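Local atomic coordinates of centrosomal protein 120 (Oreochromis niloticus, PDB entry 6EWH), a protein that probably acts at centrioles and basal bodies in the formation of cilia, the piece described here being its second C2 domain, C2B. Residues A143-F149 with T171-T177. The protein carries 1 engineered substitution. Numbering follows the deposited sequence.
Sequences ATVESAF and TLGVAVT. Engineered in segment 143-149: Ser147 (natural residue Gly).
Thr144 OG1 and Thr177 OG1 are hydrogen-bonded at 2.6 Å, hydroxyl to hydroxyl, and the two side chains cross obliquely. In both threonines the hydroxyl is anti to the carbonyl carbon (chi1 -63° in Thr144), which brings the two oxygens together across a non-hydrogen-bonded pair. With an alanine in place of Thr144, the Thr177 hydroxyl would probably lose this mate and a small gap would open where the Thr144 methyl had lain against it. On the same face Glu146 extends its chain past Ala175, with Glu146 CG 4.0 Å from Ala175 CB. The other face, with Val145, Phe149, Leu172, Val174 and Val176, is mostly apolar. The side chains of Phe149 and Val174 cross at about a right angle, CD2 of Phe149 standing 3.7 Å from CB of Val174, while the carbonyl oxygens of Leu172 and Val174 lie at the ring edge. In the conformer described here, Val176 CG2 packs at 3.7 Å against Val145 CB. These pairings belong to one sheet of the C2 beta-sandwich, where 143-150 is an outermost strand and 171-180 joins it, antiparallel, to strand 29-41. Six backbone hydrogen bonds fix the register, two each at Val145–Val176, Ser147–Val174 and Phe149–Leu172; Ser147 is engineered, replacing the natural glycine, and its CB is on the same side of the sheet as Phe149. That side turns inward: Phe149 reaches Val126 of the opposing sheet, and Leu131 of helix 128-133 touches Val145.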
ATOM      1  N   ALA A 143       4.300 -12.413   8.176  1.00 26.02           N
ATOM      2  CA  ALA A 143       3.479 -11.524   8.991  1.00 28.36           C
ATOM      3  C   ALA A 143       2.674 -10.624   8.062  1.00 26.14           C
ATOM      4  O   ALA A 143       3.229 -10.063   7.114  1.00 24.65           O
ATOM      5  CB  ALA A 143       4.361 -10.655   9.891  1.00 30.14           C
ATOM      6  N   THR A 144       1.374 -10.470   8.339  1.00 28.50           N
ATOM      7  CA  THR A 144       0.495  -9.718   7.448  1.00 26.06           C
ATOM      8  C   THR A 144      -0.459  -8.844   8.247  1.00 27.93           C
ATOM      9  O   THR A 144      -1.041  -9.289   9.244  1.00 31.52           O
ATOM     10  CB  THR A 144      -0.344 -10.658   6.563  1.00 29.12           C
ATOM     11  OG1 THR A 144       0.522 -11.420   5.724  1.00 30.69           O
ATOM     12  CG2 THR A 144      -1.309  -9.859   5.684  1.00 29.63           C
ATOM     13  N   VAL A 145      -0.620  -7.605   7.794  1.00 25.15           N
ATOM     14  CA  VAL A 145      -1.695  -6.730   8.249  1.00 26.92           C
ATOM     15  C   VAL A 145      -2.652  -6.585   7.080  1.00 27.04           C
ATOM     16  O   VAL A 145      -2.255  -6.139   6.000  1.00 26.69           O
ATOM     17  CB  VAL A 145      -1.175  -5.357   8.686  1.00 30.32           C
ATOM     18  CG1 VAL A 145      -2.345  -4.460   9.056  1.00 36.79           C
ATOM     19  CG2 VAL A 145      -0.248  -5.509   9.867  1.00 32.64           C
ATOM     20  N   GLU A 146      -3.905  -6.970   7.287  1.00 29.00           N
ATOM     21  CA  GLU A 146      -4.910  -6.905   6.241  1.00 27.24           C
ATOM     22  C   GLU A 146      -6.094  -6.150   6.815  1.00 29.37           C
ATOM     23  O   GLU A 146      -6.553  -6.469   7.915  1.00 36.14           O
ATOM     24  CB  GLU A 146      -5.338  -8.320   5.857  1.00 34.75           C
ATOM     25  CG  GLU A 146      -6.176  -8.402   4.605  1.00 46.43           C
ATOM     26  CD  GLU A 146      -6.277  -9.823   4.085  1.00 57.97           C
ATOM     27  OE1 GLU A 146      -6.101 -10.768   4.886  1.00 62.98           O
ATOM     28  OE2 GLU A 146      -6.521  -9.991   2.872  1.00 61.63           O
ATOM     29  N   SER A 147      -6.564  -5.133   6.104  1.00 25.76           N
ATOM     30  CA  SER A 147      -7.684  -4.368   6.628  1.00 29.18           C
ATOM     31  C   SER A 147      -8.388  -3.647   5.493  1.00 28.30           C
ATOM     32  O   SER A 147      -7.904  -3.581   4.360  1.00 26.23           O
ATOM     33  CB  SER A 147      -7.226  -3.380   7.707  1.00 37.16           C
ATOM     34  OG  SER A 147      -8.336  -2.882   8.434  1.00 49.02           O
ATOM     35  N   ALA A 148      -9.546  -3.095   5.826  1.00 29.74           N
ATOM     36  CA  ALA A 148     -10.289  -2.215   4.940  1.00 28.12           C
ATOM     37  C   ALA A 148      -9.957  -0.792   5.371  1.00 32.02           C
ATOM     38  O   ALA A 148     -10.341  -0.355   6.462  1.00 37.49           O
ATOM     39  CB  ALA A 148     -11.783  -2.503   5.064  1.00 30.00           C
ATOM     40  N   PHE A 149      -9.229  -0.080   4.528  1.00 26.81           N
ATOM     41  CA  PHE A 149      -8.753   1.255   4.845  1.00 26.60           C
ATOM     42  C   PHE A 149      -9.635   2.299   4.171  1.00 27.85           C
ATOM     43  O   PHE A 149     -10.105   2.098   3.047  1.00 29.02           O
ATOM     44  CB  PHE A 149      -7.306   1.380   4.370  1.00 28.63           C
ATOM     45  CG  PHE A 149      -6.341   0.526   5.152  1.00 27.82           C
ATOM     46  CD1 PHE A 149      -5.786   0.996   6.330  1.00 32.59           C
ATOM     47  CD2 PHE A 149      -6.001  -0.750   4.722  1.00 27.75           C
ATOM     48  CE1 PHE A 149      -4.895   0.219   7.061  1.00 31.45           C
ATOM     49  CE2 PHE A 149      -5.110  -1.538   5.454  1.00 31.56           C
ATOM     50  CZ  PHE A 149      -4.560  -1.055   6.622  1.00 32.94           C
ATOM     51  N   THR A 171     -13.577   2.778   0.565  1.00 25.49           N
ATOM     52  CA  THR A 171     -12.807   1.793   1.290  0.85 24.20           C
ATOM     53  C   THR A 171     -11.924   1.045   0.300  1.00 23.07           C
ATOM     54  O   THR A 171     -12.367   0.749  -0.814  1.00 25.92           O
ATOM     55  CB  THR A 171     -13.797   0.834   1.948  0.85 28.75           C
ATOM     56  OG1 THR A 171     -14.646   1.580   2.836  0.85 29.56           O
ATOM     57  CG2 THR A 171     -13.088  -0.243   2.704  0.85 25.87           C
ATOM     58  N   LEU A 172     -10.697   0.750   0.719  1.00 23.14           N
ATOM     59  CA  LEU A 172      -9.746  -0.023  -0.083  1.00 22.97           C
ATOM     60  C   LEU A 172      -9.223  -1.166   0.771  1.00 24.34           C
ATOM     61  O   LEU A 172      -8.643  -0.931   1.835  1.00 25.90           O
ATOM     62  CB  LEU A 172      -8.575   0.865  -0.510  1.00 24.56           C
ATOM     63  CG  LEU A 172      -7.531   0.197  -1.410  1.00 24.41           C
ATOM     64  CD1 LEU A 172      -8.178  -0.194  -2.724  1.00 29.04           C
ATOM     65  CD2 LEU A 172      -6.365   1.124  -1.651  1.00 28.42           C
ATOM     66  N   GLY A 173      -9.420  -2.398   0.312  1.00 22.29           N
ATOM     67  CA  GLY A 173      -8.839  -3.535   1.000  1.00 25.82           C
ATOM     68  C   GLY A 173      -7.362  -3.675   0.671  1.00 23.95           C
ATOM     69  O   GLY A 173      -7.002  -3.772  -0.505  1.00 23.56           O
ATOM     70  N   VAL A 174      -6.499  -3.623   1.686  1.00 21.21           N
ATOM     71  CA  VAL A 174      -5.050  -3.713   1.494  1.00 22.75           C
ATOM     72  C   VAL A 174      -4.480  -4.765   2.432  1.00 22.42           C
ATOM     73  O   VAL A 174      -4.865  -4.843   3.602  1.00 24.46           O
ATOM     74  CB  VAL A 174      -4.366  -2.362   1.761  1.00 23.94           C
ATOM     75  CG1 VAL A 174      -2.865  -2.440   1.480  1.00 25.75           C
ATOM     76  CG2 VAL A 174      -5.002  -1.252   0.940  1.00 24.66           C
ATOM     77  N   ALA A 175      -3.520  -5.540   1.934  1.00 22.11           N
ATOM     78  CA  ALA A 175      -2.728  -6.422   2.775  1.00 23.64           C
ATOM     79  C   ALA A 175      -1.264  -6.064   2.592  1.00 21.70           C
ATOM     80  O   ALA A 175      -0.779  -5.991   1.459  1.00 23.44           O
ATOM     81  CB  ALA A 175      -2.942  -7.886   2.382  1.00 25.82           C
ATOM     82  N   VAL A 176      -0.565  -5.834   3.694  1.00 22.44           N
ATOM     83  CA  VAL A 176       0.881  -5.639   3.681  0.60 21.83           C
ATOM     84  C   VAL A 176       1.514  -6.817   4.402  1.00 22.23           C
ATOM     85  O   VAL A 176       1.064  -7.200   5.486  1.00 23.66           O
ATOM     86  CB  VAL A 176       1.297  -4.299   4.318  0.60 24.57           C
ATOM     87  CG1 VAL A 176       0.760  -3.133   3.496  0.60 25.23           C
ATOM     88  CG2 VAL A 176       0.825  -4.208   5.770  0.60 23.65           C
ATOM     89  N   THR A 177       2.549  -7.402   3.793  1.00 22.28           N
ATOM     90  CA  THR A 177       3.145  -8.626   4.321  1.00 23.52           C
ATOM     91  C   THR A 177       4.663  -8.519   4.338  1.00 22.98           C
ATOM     92  O   THR A 177       5.269  -7.953   3.428  1.00 22.70           O
ATOM     93  CB  THR A 177       2.716  -9.828   3.446  1.00 23.93           C
ATOM     94  OG1 THR A 177       1.313 -10.058   3.610  1.00 25.15           O
ATOM     95  CG2 THR A 177       3.467 -11.113   3.826  1.00 26.75           C
TER